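Local coordinates for nidogen (Mus musculus, PDB 1NPE), which binds the laminin gamma-1 chain through a six-bladed YWTD beta-propeller domain, and so probably helps connect components of the basement membrane, at residues I38-A42 with P81-A85; G90-F94 with V105-D109; N165-G171 with W183-T188; T224-S230 with Q250-I256. All coordinates share one frame. Residue numbers count along the deposited sequence, not the author numbering.

Contact 1: residues I38-A42 with P81-A85; sequences IIGLA and PEGIA
Strands 38-42 and 81-85 run parallel (7°), 4.9 Å apart at closest approach. I38 points CB away; its side chain packs on I12 and W52. At I39 the chain kinks (phi/psi -113/-65) and CB turns toward the partner, setting CG2 3.6 Å from E82 O and 3.9 Å from E82 CB; the E82 carboxylate goes to S98 and R125. G40 lies opposite G83, CA to CA 4.4 Å. A CB on G40 would come 3.1 Å from G83 CA, so its absence lets the backbones meet; a CB on G83 would point away. These first strands of consecutive YWTD-propeller blades each bond within their own sheet, G40 with T53 and G83 with T96; between the blades come packing, a water and a hydrogen bond from T53 OG1 to P81 O. L41 turns CB away, and its O accepts from a water (3.0 Å) that accepts from I84 N (3.0 Å). Small A42 sets CB 3.3 Å from I84 O and 4.0 Å from I84 CG2.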
loop_
_atom_site.group_PDB
_atom_site.type_symbol
_atom_site.label_atom_id
_atom_site.label_comp_id
_atom_site.label_asym_id
_atom_site.label_seq_id
_atom_site.Cartn_x
_atom_site.Cartn_y
_atom_site.Cartn_z
ATOM N N ILE A 38 10.225 0.050 2.790
ATOM C CA ILE A 38 9.447 0.719 3.822
ATOM C C ILE A 38 8.254 1.422 3.185
ATOM O O ILE A 38 8.416 2.196 2.243
ATOM C CB ILE A 38 10.307 1.764 4.569
ATOM C CG1 ILE A 38 11.649 1.157 4.988
ATOM C CG2 ILE A 38 9.565 2.267 5.801
ATOM C CD1 ILE A 38 11.559 0.161 6.131
ATOM N N ILE A 39 7.058 1.154 3.697
ATOM C CA ILE A 39 5.857 1.767 3.146
ATOM C C ILE A 39 5.186 2.733 4.118
ATOM O O ILE A 39 5.133 3.934 3.857
ATOM C CB ILE A 39 4.843 0.701 2.691
ATOM C CG1 ILE A 39 5.479 -0.222 1.644
ATOM C CG2 ILE A 39 3.596 1.369 2.127
ATOM C CD1 ILE A 39 5.778 0.456 0.310
ATOM N N GLY A 40 4.675 2.214 5.234
ATOM C CA GLY A 40 4.013 3.067 6.205
ATOM C C GLY A 40 4.920 3.586 7.306
ATOM O O GLY A 40 5.865 2.906 7.703
ATOM N N LEU A 41 4.645 4.797 7.789
ATOM C CA LEU A 41 5.428 5.394 8.868
ATOM C C LEU A 41 4.526 6.058 9.901
ATOM O O LEU A 41 3.478 6.604 9.563
ATOM C CB LEU A 41 6.392 6.456 8.337
ATOM C CG LEU A 41 7.640 6.071 7.538
ATOM C CD1 LEU A 41 8.349 7.351 7.126
ATOM C CD2 LEU A 41 8.577 5.175 8.357
ATOM N N ALA A 42 4.951 6.022 11.158
ATOM C CA ALA A 42 4.209 6.653 12.249
ATOM C C ALA A 42 5.214 7.069 13.320
ATOM O O ALA A 42 6.348 6.580 13.344
ATOM C CB ALA A 42 3.156 5.700 12.829
ATOM N N PRO A 81 1.372 -4.978 4.846
ATOM C CA PRO A 81 1.140 -3.838 5.750
ATOM C C PRO A 81 1.570 -2.543 5.059
ATOM O O PRO A 81 2.729 -2.389 4.686
ATOM C CB PRO A 81 2.001 -4.182 6.969
ATOM C CG PRO A 81 3.152 -4.933 6.364
ATOM C CD PRO A 81 2.498 -5.813 5.303
ATOM N N GLU A 82 0.631 -1.622 4.875
ATOM C CA GLU A 82 0.933 -0.390 4.162
ATOM C C GLU A 82 0.632 0.922 4.863
ATOM O O GLU A 82 0.841 1.992 4.294
ATOM C CB GLU A 82 0.223 -0.408 2.818
ATOM C CG GLU A 82 0.719 -1.495 1.893
ATOM C CD GLU A 82 -0.115 -1.602 0.655
ATOM O OE1 GLU A 82 -0.604 -0.565 0.166
ATOM O OE2 GLU A 82 -0.284 -2.728 0.166
ATOM N N GLY A 83 0.116 0.831 6.078
ATOM C CA GLY A 83 -0.206 2.013 6.852
ATOM C C GLY A 83 -0.156 1.612 8.309
ATOM O O GLY A 83 -0.522 0.494 8.653
ATOM N N ILE A 84 0.334 2.501 9.160
ATOM C CA ILE A 84 0.425 2.223 10.579
ATOM C C ILE A 84 0.166 3.504 11.368
ATOM O O ILE A 84 0.642 4.577 10.993
ATOM C CB ILE A 84 1.801 1.581 10.941
ATOM C CG1 ILE A 84 1.882 1.274 12.437
ATOM C CG2 ILE A 84 2.964 2.479 10.496
ATOM C CD1 ILE A 84 3.059 0.384 12.814
ATOM N N ALA A 85 -0.663 3.387 12.407
ATOM C CA ALA A 85 -1.025 4.506 13.278
ATOM C C ALA A 85 -0.854 4.092 14.736
ATOM O O ALA A 85 -0.911 2.908 15.059
ATOM C CB ALA A 85 -2.455 4.940 13.018
HETATM O O HOH W 1 1.110 5.307 8.307
#

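Contact 2: residues G90-F94 with V105-D109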
loop_
_atom_site.group_PDB
_atom_site.type_symbol
_atom_site.label_atom_id
_atom_site.label_comp_id
_atom_site.label_asym_id
_atom_site.label_seq_id
_atom_site.Cartn_x
_atom_site.Cartn_y
_atom_site.Cartn_z
ATOM N N GLY A 90 -2.838 4.850 25.084
ATOM C CA GLY A 90 -3.080 3.456 25.414
ATOM C C GLY A 90 -1.904 2.542 25.116
ATOM O O GLY A 90 -1.907 1.378 25.522
ATOM N N ARG A 91 -0.906 3.062 24.402
ATOM C CA ARG A 91 0.305 2.312 24.047
ATOM C C ARG A 91 0.056 1.174 23.050
ATOM O O ARG A 91 0.467 0.037 23.288
ATOM C CB ARG A 91 0.974 1.739 25.307
ATOM C CG ARG A 91 1.357 2.752 26.380
ATOM C CD ARG A 91 2.674 3.454 26.070
ATOM N NE ARG A 91 2.503 4.561 25.138
ATOM C CZ ARG A 91 3.484 5.107 24.426
ATOM N NH1 ARG A 91 4.732 4.655 24.520
ATOM N NH2 ARG A 91 3.213 6.123 23.625
ATOM N N THR A 92 -0.621 1.468 21.942
ATOM C CA THR A 92 -0.893 0.442 20.936
ATOM C C THR A 92 -0.688 0.934 19.506
ATOM O O THR A 92 -0.625 2.134 19.252
ATOM C CB THR A 92 -2.328 -0.117 21.058
ATOM O OG1 THR A 92 -3.277 0.952 20.960
ATOM C CG2 THR A 92 -2.512 -0.845 22.369
ATOM N N ILE A 93 -0.564 -0.010 18.580
ATOM C CA ILE A 93 -0.393 0.300 17.166
ATOM C C ILE A 93 -1.592 -0.237 16.378
ATOM O O ILE A 93 -2.309 -1.127 16.850
ATOM C CB ILE A 93 0.902 -0.328 16.588
ATOM C CG1 ILE A 93 0.829 -1.856 16.616
ATOM C CG2 ILE A 93 2.109 0.117 17.389
ATOM C CD1 ILE A 93 1.986 -2.527 15.898
ATOM N N PHE A 94 -1.824 0.340 15.204
ATOM C CA PHE A 94 -2.904 -0.068 14.311
ATOM C C PHE A 94 -2.284 -0.126 12.920
ATOM O O PHE A 94 -1.402 0.674 12.610
ATOM C CB PHE A 94 -4.026 0.979 14.258
ATOM C CG PHE A 94 -4.786 1.152 15.544
ATOM C CD1 PHE A 94 -6.046 0.582 15.702
ATOM C CD2 PHE A 94 -4.279 1.948 16.569
ATOM C CE1 PHE A 94 -6.796 0.806 16.864
ATOM C CE2 PHE A 94 -5.019 2.179 17.731
ATOM C CZ PHE A 94 -6.283 1.606 17.876
ATOM N N VAL A 105 -4.731 -4.428 15.517
ATOM C CA VAL A 105 -4.277 -3.572 16.590
ATOM C C VAL A 105 -3.426 -4.468 17.486
ATOM O O VAL A 105 -3.659 -5.678 17.554
ATOM C CB VAL A 105 -5.473 -2.949 17.359
ATOM C CG1 VAL A 105 -6.390 -4.037 17.925
ATOM C CG2 VAL A 105 -4.972 -2.033 18.460
ATOM N N ALA A 106 -2.386 -3.898 18.087
ATOM C CA ALA A 106 -1.495 -4.660 18.965
ATOM C C ALA A 106 -0.726 -3.728 19.893
ATOM O O ALA A 106 -0.753 -2.512 19.717
ATOM C CB ALA A 106 -0.518 -5.488 18.127
ATOM N N LYS A 107 -0.054 -4.301 20.889
ATOM C CA LYS A 107 0.744 -3.513 21.826
ATOM C C LYS A 107 1.949 -2.929 21.094
ATOM O O LYS A 107 2.318 -3.417 20.026
ATOM C CB LYS A 107 1.225 -4.388 22.984
ATOM C CG LYS A 107 0.113 -4.846 23.910
ATOM C CD LYS A 107 0.633 -5.772 25.002
ATOM C CE LYS A 107 1.624 -5.083 25.927
ATOM N NZ LYS A 107 1.962 -5.952 27.093
ATOM N N MET A 108 2.565 -1.900 21.670
ATOM C CA MET A 108 3.729 -1.260 21.055
ATOM C C MET A 108 4.821 -2.264 20.669
ATOM O O MET A 108 5.482 -2.093 19.646
ATOM C CB MET A 108 4.330 -0.211 21.991
ATOM C CG MET A 108 3.389 0.892 22.424
ATOM S SD MET A 108 2.937 2.001 21.107
ATOM C CE MET A 108 3.779 3.448 21.564
ATOM N N ASP A 109 5.021 -3.295 21.490
ATOM C CA ASP A 109 6.040 -4.305 21.201
ATOM C C ASP A 109 5.571 -5.406 20.242
ATOM O O ASP A 109 6.273 -6.394 20.028
ATOM C CB ASP A 109 6.614 -4.917 22.494
ATOM C CG ASP A 109 5.566 -5.651 23.340
ATOM O OD1 ASP A 109 4.439 -5.920 22.860
ATOM O OD2 ASP A 109 5.894 -5.974 24.504
HETATM O O HOH W 2 2.077 -1.563 24.682
#
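The methyl of M108 sits over one face of the R91 guanidinium, with M108 CE 3.3 Å from R91 CZ; the flexible thioether folds back (chi1 and chi2 m) to cover this flat group, whose charge is met by a salt bridge to D44. R91 has left-handed backbone angles (68/51), because R91 and T92 together face D87 in a G1 beta bulge. R91 O accepts from M108 N at 3.3 Å, and a water also joins them. Beyond the bulge begins the regular hairpin of the two middle strands of a four-stranded propeller blade, antiparallel with 153° between their directions. I93 and A106 form its hydrogen-bonded pair, I93 N to A106 O 2.8 Å and A106 N to I93 O 3.0 Å. On their face of the sheet, small A106 leaves room for I93, whose CG2 also reaches M108 SD at 4.2 Å. On the face of F94 and V105, a non-hydrogen-bonded pair, V105 CG2 makes a CH-pi contact 3.9 Å from the F94 ring centroid.

Contact 3: residues N165-G171 with W183-T188; sequences NLGLPNG and WVDAGT
Strands 169-171 and 183-185 are antiparallel but strongly twisted, 132° between their directions and 4.9 Å apart at closest approach. P169 faces D185 as a non-hydrogen-bonded pair (CA to CA 4.2 Å) and G171 faces V184 as a hydrogen-bonded pair (CA to CA 5.7 Å); the register slips by one residue between them, a beta bulge where N170 takes phi/psi -84/-35. Three backbone bonds fix this path: A186 N to L168 O 2.9 Å, N170 N to V184 O 3.1 Å and V184 N to G171 O 3.0 Å. Further out, G167 CA and G187 CA approach to 4.1 Å, and a CB on either would clash. The hairpin forms the two inner strands of a propeller blade, and D185 occupies the aspartate position of the YWTD repeat. With chi1 t, its carboxylate ties both segments: OD2 accepts from G167 N at 2.8 Å, while OD1 accepts from L168 N at 2.6 Å, from G187 N at 2.7 Å in an Asx turn and from T188 N at 3.0 Å in an Asx motif. W183, chi1 p, spreads its indole beside apolar neighbours, W183 CZ2 3.5 Å from L166 CD2 and W183 CD1 4.3 Å from P169 CB. L168 CB meets A186 CB at 4.2 Å. The N170 amide instead hydrogen-bonds R125, P211 O and N67 of the laminin gamma-1 chain.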
loop_
_atom_site.group_PDB
_atom_site.type_symbol
_atom_site.label_atom_id
_atom_site.label_comp_id
_atom_site.label_asym_id
_atom_site.label_seq_id
_atom_site.Cartn_x
_atom_site.Cartn_y
_atom_site.Cartn_z
ATOM N N ASN A 165 -17.270 10.600 -5.302
ATOM C CA ASN A 165 -16.178 11.408 -5.821
ATOM C C ASN A 165 -14.813 11.074 -5.230
ATOM O O ASN A 165 -14.058 11.961 -4.837
ATOM C CB ASN A 165 -16.493 12.898 -5.654
ATOM C CG ASN A 165 -17.713 13.324 -6.443
ATOM O OD1 ASN A 165 -18.577 14.039 -5.932
ATOM N ND2 ASN A 165 -17.793 12.886 -7.698
ATOM N N LEU A 166 -14.544 9.781 -5.103
ATOM C CA LEU A 166 -13.263 9.289 -4.609
ATOM C C LEU A 166 -12.725 8.378 -5.702
ATOM O O LEU A 166 -13.498 7.681 -6.359
ATOM C CB LEU A 166 -13.430 8.480 -3.315
ATOM C CG LEU A 166 -13.752 9.171 -1.984
ATOM C CD1 LEU A 166 -13.877 8.121 -0.873
ATOM C CD2 LEU A 166 -12.660 10.161 -1.636
ATOM N N GLY A 167 -11.413 8.405 -5.915
ATOM C CA GLY A 167 -10.805 7.559 -6.924
ATOM C C GLY A 167 -9.817 6.604 -6.285
ATOM O O GLY A 167 -10.085 5.410 -6.149
ATOM N N LEU A 168 -8.664 7.133 -5.897
ATOM C CA LEU A 168 -7.633 6.344 -5.249
ATOM C C LEU A 168 -7.155 7.067 -3.983
ATOM O O LEU A 168 -6.116 7.741 -3.995
ATOM C CB LEU A 168 -6.462 6.109 -6.214
ATOM C CG LEU A 168 -6.755 5.383 -7.538
ATOM C CD1 LEU A 168 -5.509 5.384 -8.442
ATOM C CD2 LEU A 168 -7.224 3.956 -7.276
ATOM N N PRO A 169 -7.964 7.033 -2.904
ATOM C CA PRO A 169 -7.548 7.702 -1.663
ATOM C C PRO A 169 -6.414 6.892 -1.044
ATOM O O PRO A 169 -6.645 5.859 -0.426
ATOM C CB PRO A 169 -8.820 7.678 -0.811
ATOM C CG PRO A 169 -9.545 6.458 -1.286
ATOM C CD PRO A 169 -9.338 6.511 -2.786
ATOM N N ASN A 170 -5.182 7.342 -1.272
ATOM C CA ASN A 170 -4.008 6.636 -0.781
ATOM C C ASN A 170 -3.576 6.908 0.652
ATOM O O ASN A 170 -3.069 6.023 1.325
ATOM C CB ASN A 170 -2.840 6.839 -1.742
ATOM C CG ASN A 170 -3.007 6.048 -3.029
ATOM O OD1 ASN A 170 -3.565 4.943 -3.028
ATOM N ND2 ASN A 170 -2.517 6.600 -4.130
ATOM N N GLY A 171 -3.747 8.137 1.108
ATOM C CA GLY A 171 -3.364 8.462 2.463
ATOM C C GLY A 171 -4.265 9.517 3.063
ATOM O O GLY A 171 -4.961 10.238 2.347
ATOM N N TRP A 183 -7.378 13.884 3.050
ATOM C CA TRP A 183 -6.819 12.747 2.338
ATOM C C TRP A 183 -6.303 13.225 0.994
ATOM O O TRP A 183 -6.631 14.328 0.565
ATOM C CB TRP A 183 -7.860 11.633 2.153
ATOM C CG TRP A 183 -9.023 11.969 1.277
ATOM C CD1 TRP A 183 -9.074 11.886 -0.089
ATOM C CD2 TRP A 183 -10.329 12.381 1.704
ATOM N NE1 TRP A 183 -10.332 12.215 -0.535
ATOM C CE2 TRP A 183 -11.123 12.522 0.543
ATOM C CE3 TRP A 183 -10.905 12.640 2.955
ATOM C CZ2 TRP A 183 -12.466 12.907 0.592
ATOM C CZ3 TRP A 183 -12.245 13.024 3.006
ATOM C CH2 TRP A 183 -13.009 13.153 1.828
ATOM N N VAL A 184 -5.422 12.439 0.382
ATOM C CA VAL A 184 -4.880 12.762 -0.936
ATOM C C VAL A 184 -5.373 11.648 -1.853
ATOM O O VAL A 184 -5.341 10.471 -1.491
ATOM C CB VAL A 184 -3.335 12.869 -0.933
ATOM C CG1 VAL A 184 -2.905 14.069 -0.101
ATOM C CG2 VAL A 184 -2.695 11.588 -0.399
ATOM N N ASP A 185 -5.856 12.030 -3.028
ATOM C CA ASP A 185 -6.442 11.074 -3.956
ATOM C C ASP A 185 -5.726 11.070 -5.297
ATOM O O ASP A 185 -5.751 12.058 -6.021
ATOM C CB ASP A 185 -7.924 11.430 -4.128
ATOM C CG ASP A 185 -8.745 10.305 -4.736
ATOM O OD1 ASP A 185 -8.329 9.738 -5.762
ATOM O OD2 ASP A 185 -9.831 10.006 -4.198
ATOM N N ALA A 186 -5.117 9.938 -5.640
ATOM C CA ALA A 186 -4.384 9.818 -6.900
ATOM C C ALA A 186 -5.287 9.497 -8.088
ATOM O O ALA A 186 -4.805 9.313 -9.208
ATOM C CB ALA A 186 -3.279 8.783 -6.773
ATOM N N GLY A 187 -6.593 9.428 -7.831
ATOM C CA GLY A 187 -7.567 9.144 -8.872
ATOM C C GLY A 187 -8.280 10.416 -9.306
ATOM O O GLY A 187 -8.478 10.652 -10.501
ATOM N N THR A 188 -8.692 11.217 -8.322
ATOM C CA THR A 188 -9.359 12.490 -8.574
ATOM C C THR A 188 -8.312 13.611 -8.649
ATOM O O THR A 188 -8.647 14.770 -8.901
ATOM C CB THR A 188 -10.362 12.840 -7.450
ATOM O OG1 THR A 188 -9.674 12.918 -6.195
ATOM C CG2 THR A 188 -11.466 11.788 -7.362
#

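Contact 4: residues T224-S230 with Q250-I256; sequences TDWKTNS and QTRLYGI
This contact lies at the propeller's closure: segment 250-256 leads into the strand pairing with strand 2-8, one blade being built from both chain ends, and packs on the preceding blade. T224 and D225 end a strand; residues 226-228 have helical angles, and N229 (54/50) and S230 face D225 in a G1 bulge. T224 lies nearest L253 and W226 nearest R252, CA to CA 6.0 and 6.1 Å. D225 points its CB away; OD1 accepts from T228 N at 2.8 Å, an Asx motif, and OD2 from Y210 N. T224, chi1 p, uses all of its branched side chain: OG1 donates to Y254 O at 2.8 Å, CB meets L253 CB at 3.9 Å and CG2 meets I256 CB at 3.9 Å. W226 (chi1 m, chi2 4°) offers a broad face to R252, whose t, p bend lays the guanidinium flat on the indole, centres 4.4 Å apart and planes at 3°, with R252 CD 3.6 Å from the five-membered ring centroid. W226 NE1 donates a weak bond to L253 O at 2.9 Å, and W226 CZ2 touches Y254 CE1 at 3.7 Å. P66 of the laminin gamma-1 chain also packs on W226. L253 carries CD1 to 3.5 Å from S230 C. One water links D225 O (2.7 Å) to L253 N (2.9 Å), another N229 O to Q250 NE2 (2.9 Å each).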
loop_
_atom_site.group_PDB
_atom_site.type_symbol
_atom_site.label_atom_id
_atom_site.label_comp_id
_atom_site.label_asym_id
_atom_site.label_seq_id
_atom_site.Cartn_x
_atom_site.Cartn_y
_atom_site.Cartn_z
ATOM N N THR A 224 3.690 12.818 -0.324
ATOM C CA THR A 224 4.687 12.205 -1.193
ATOM C C THR A 224 4.018 11.952 -2.532
ATOM O O THR A 224 2.865 11.509 -2.583
ATOM C CB THR A 224 5.214 10.883 -0.614
ATOM O OG1 THR A 224 4.126 9.967 -0.430
ATOM C CG2 THR A 224 5.923 11.135 0.720
ATOM N N ASP A 225 4.741 12.230 -3.612
ATOM C CA ASP A 225 4.200 12.071 -4.953
ATOM C C ASP A 225 5.053 11.140 -5.804
ATOM O O ASP A 225 6.273 11.286 -5.879
ATOM C CB ASP A 225 4.067 13.451 -5.610
ATOM C CG ASP A 225 3.266 13.420 -6.904
ATOM O OD1 ASP A 225 3.805 12.977 -7.927
ATOM O OD2 ASP A 225 2.103 13.869 -6.909
ATOM N N TRP A 226 4.388 10.179 -6.436
ATOM C CA TRP A 226 5.029 9.181 -7.296
ATOM C C TRP A 226 5.405 9.698 -8.694
ATOM O O TRP A 226 6.317 9.177 -9.340
ATOM C CB TRP A 226 4.102 7.974 -7.451
ATOM C CG TRP A 226 4.094 7.033 -6.283
ATOM C CD1 TRP A 226 4.754 7.179 -5.092
ATOM C CD2 TRP A 226 3.420 5.774 -6.216
ATOM N NE1 TRP A 226 4.531 6.086 -4.293
ATOM C CE2 TRP A 226 3.717 5.209 -4.958
ATOM C CE3 TRP A 226 2.590 5.069 -7.098
ATOM C CZ2 TRP A 226 3.215 3.971 -4.561
ATOM C CZ3 TRP A 226 2.089 3.841 -6.701
ATOM C CH2 TRP A 226 2.404 3.304 -5.440
ATOM N N LYS A 227 4.651 10.676 -9.179
ATOM C CA LYS A 227 4.893 11.258 -10.493
ATOM C C LYS A 227 6.094 12.202 -10.461
ATOM O O LYS A 227 7.015 12.074 -11.269
ATOM C CB LYS A 227 3.632 12.001 -10.955
ATOM C CG LYS A 227 3.801 12.944 -12.140
ATOM C CD LYS A 227 3.939 12.213 -13.463
ATOM C CE LYS A 227 4.028 13.216 -14.613
ATOM N NZ LYS A 227 4.321 12.566 -15.923
ATOM N N THR A 228 6.109 13.105 -9.482
ATOM C CA THR A 228 7.172 14.098 -9.348
ATOM C C THR A 228 8.373 13.661 -8.513
ATOM O O THR A 228 9.396 14.346 -8.496
ATOM C CB THR A 228 6.630 15.402 -8.733
ATOM O OG1 THR A 228 6.240 15.163 -7.376
ATOM C CG2 THR A 228 5.429 15.919 -9.520
ATOM N N ASN A 229 8.250 12.530 -7.822
ATOM C CA ASN A 229 9.320 12.029 -6.963
ATOM C C ASN A 229 9.761 13.094 -5.967
ATOM O O ASN A 229 10.945 13.389 -5.844
ATOM C CB ASN A 229 10.514 11.552 -7.792
ATOM C CG ASN A 229 10.307 10.164 -8.357
ATOM O OD1 ASN A 229 10.026 9.218 -7.619
ATOM N ND2 ASN A 229 10.438 10.033 -9.671
ATOM N N SER A 230 8.800 13.685 -5.271
ATOM C CA SER A 230 9.124 14.714 -4.300
ATOM C C SER A 230 8.122 14.813 -3.161
ATOM O O SER A 230 7.036 14.230 -3.212
ATOM C CB SER A 230 9.219 16.071 -4.994
ATOM O OG SER A 230 7.931 16.576 -5.308
ATOM N N GLN A 250 16.389 9.842 -6.809
ATOM C CA GLN A 250 14.999 9.873 -7.267
ATOM C C GLN A 250 14.221 8.550 -7.331
ATOM O O GLN A 250 13.626 8.222 -8.357
ATOM C CB GLN A 250 14.909 10.635 -8.605
ATOM C CG GLN A 250 15.446 12.084 -8.543
ATOM C CD GLN A 250 15.381 12.834 -9.883
ATOM O OE1 GLN A 250 15.883 12.358 -10.910
ATOM N NE2 GLN A 250 14.780 14.028 -9.868
ATOM N N THR A 251 14.214 7.799 -6.231
ATOM C CA THR A 251 13.469 6.542 -6.180
ATOM C C THR A 251 12.060 6.807 -5.619
ATOM O O THR A 251 11.776 7.897 -5.122
ATOM C CB THR A 251 14.196 5.455 -5.338
ATOM O OG1 THR A 251 14.240 5.845 -3.961
ATOM C CG2 THR A 251 15.615 5.251 -5.833
ATOM N N ARG A 252 11.176 5.822 -5.734
ATOM C CA ARG A 252 9.792 5.941 -5.274
ATOM C C ARG A 252 9.654 6.305 -3.786
ATOM O O ARG A 252 10.194 5.624 -2.915
ATOM C CB ARG A 252 9.056 4.627 -5.541
ATOM C CG ARG A 252 7.553 4.748 -5.698
ATOM C CD ARG A 252 7.206 5.323 -7.044
ATOM N NE ARG A 252 6.308 4.458 -7.801
ATOM C CZ ARG A 252 5.889 4.718 -9.037
ATOM N NH1 ARG A 252 6.285 5.821 -9.660
ATOM N NH2 ARG A 252 5.076 3.873 -9.653
ATOM N N LEU A 253 8.961 7.403 -3.514
ATOM C CA LEU A 253 8.720 7.851 -2.146
ATOM C C LEU A 253 7.457 7.178 -1.610
ATOM O O LEU A 253 6.494 7.010 -2.347
ATOM C CB LEU A 253 8.516 9.368 -2.108
ATOM C CG LEU A 253 9.654 10.288 -2.553
ATOM C CD1 LEU A 253 9.287 11.708 -2.187
ATOM C CD2 LEU A 253 10.933 9.911 -1.849
ATOM N N TYR A 254 7.450 6.815 -0.329
ATOM C CA TYR A 254 6.275 6.182 0.253
ATOM C C TYR A 254 5.663 6.952 1.431
ATOM O O TYR A 254 5.291 8.114 1.279
ATOM C CB TYR A 254 6.575 4.719 0.603
ATOM C CG TYR A 254 6.917 3.904 -0.628
ATOM C CD1 TYR A 254 5.955 3.656 -1.610
ATOM C CD2 TYR A 254 8.216 3.435 -0.846
ATOM C CE1 TYR A 254 6.276 2.969 -2.781
ATOM C CE2 TYR A 254 8.548 2.745 -2.016
ATOM C CZ TYR A 254 7.575 2.520 -2.977
ATOM O OH TYR A 254 7.900 1.885 -4.154
ATOM N N GLY A 255 5.534 6.299 2.583
ATOM C CA GLY A 255 4.948 6.938 3.748
ATOM C C GLY A 255 5.656 8.191 4.224
ATOM O O GLY A 255 6.836 8.406 3.942
ATOM N N ILE A 256 4.931 9.002 4.979
ATOM C CA ILE A 256 5.461 10.247 5.507
ATOM C C ILE A 256 4.806 10.542 6.853
ATOM O O ILE A 256 3.607 10.324 7.035
ATOM C CB ILE A 256 5.216 11.417 4.515
ATOM C CG1 ILE A 256 5.992 12.661 4.936
ATOM C CG2 ILE A 256 3.737 11.719 4.397
ATOM C CD1 ILE A 256 6.013 13.739 3.865
HETATM O O HOH W 3 7.969 9.251 -5.555
HETATM O O HOH W 4 13.270 14.053 -7.451
#

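How the contacts relate
Contacts 1 and 2 share a blade: A85 O lies 2.7 Å from F94 N, a probable hydrogen bond between its first two strands. Contact 1 also meets contact 4, where Y254 CD2 comes 3.3 Å from I38 O and Y254 CB 3.6 Å from I39 O. Contact 3 touches neither, its nearest atoms about 6 Å from each, but R125 bridges the gap by bonding both E82 of contact 1 and N170 of contact 3. Contacts 1, 3 and 4 all reach the laminin gamma-1 chain. Contact 2 does not; its centre lies about 27 Å from that of contact 3 and 28 Å from that of contact 4, on the opposite side of the chain's centre.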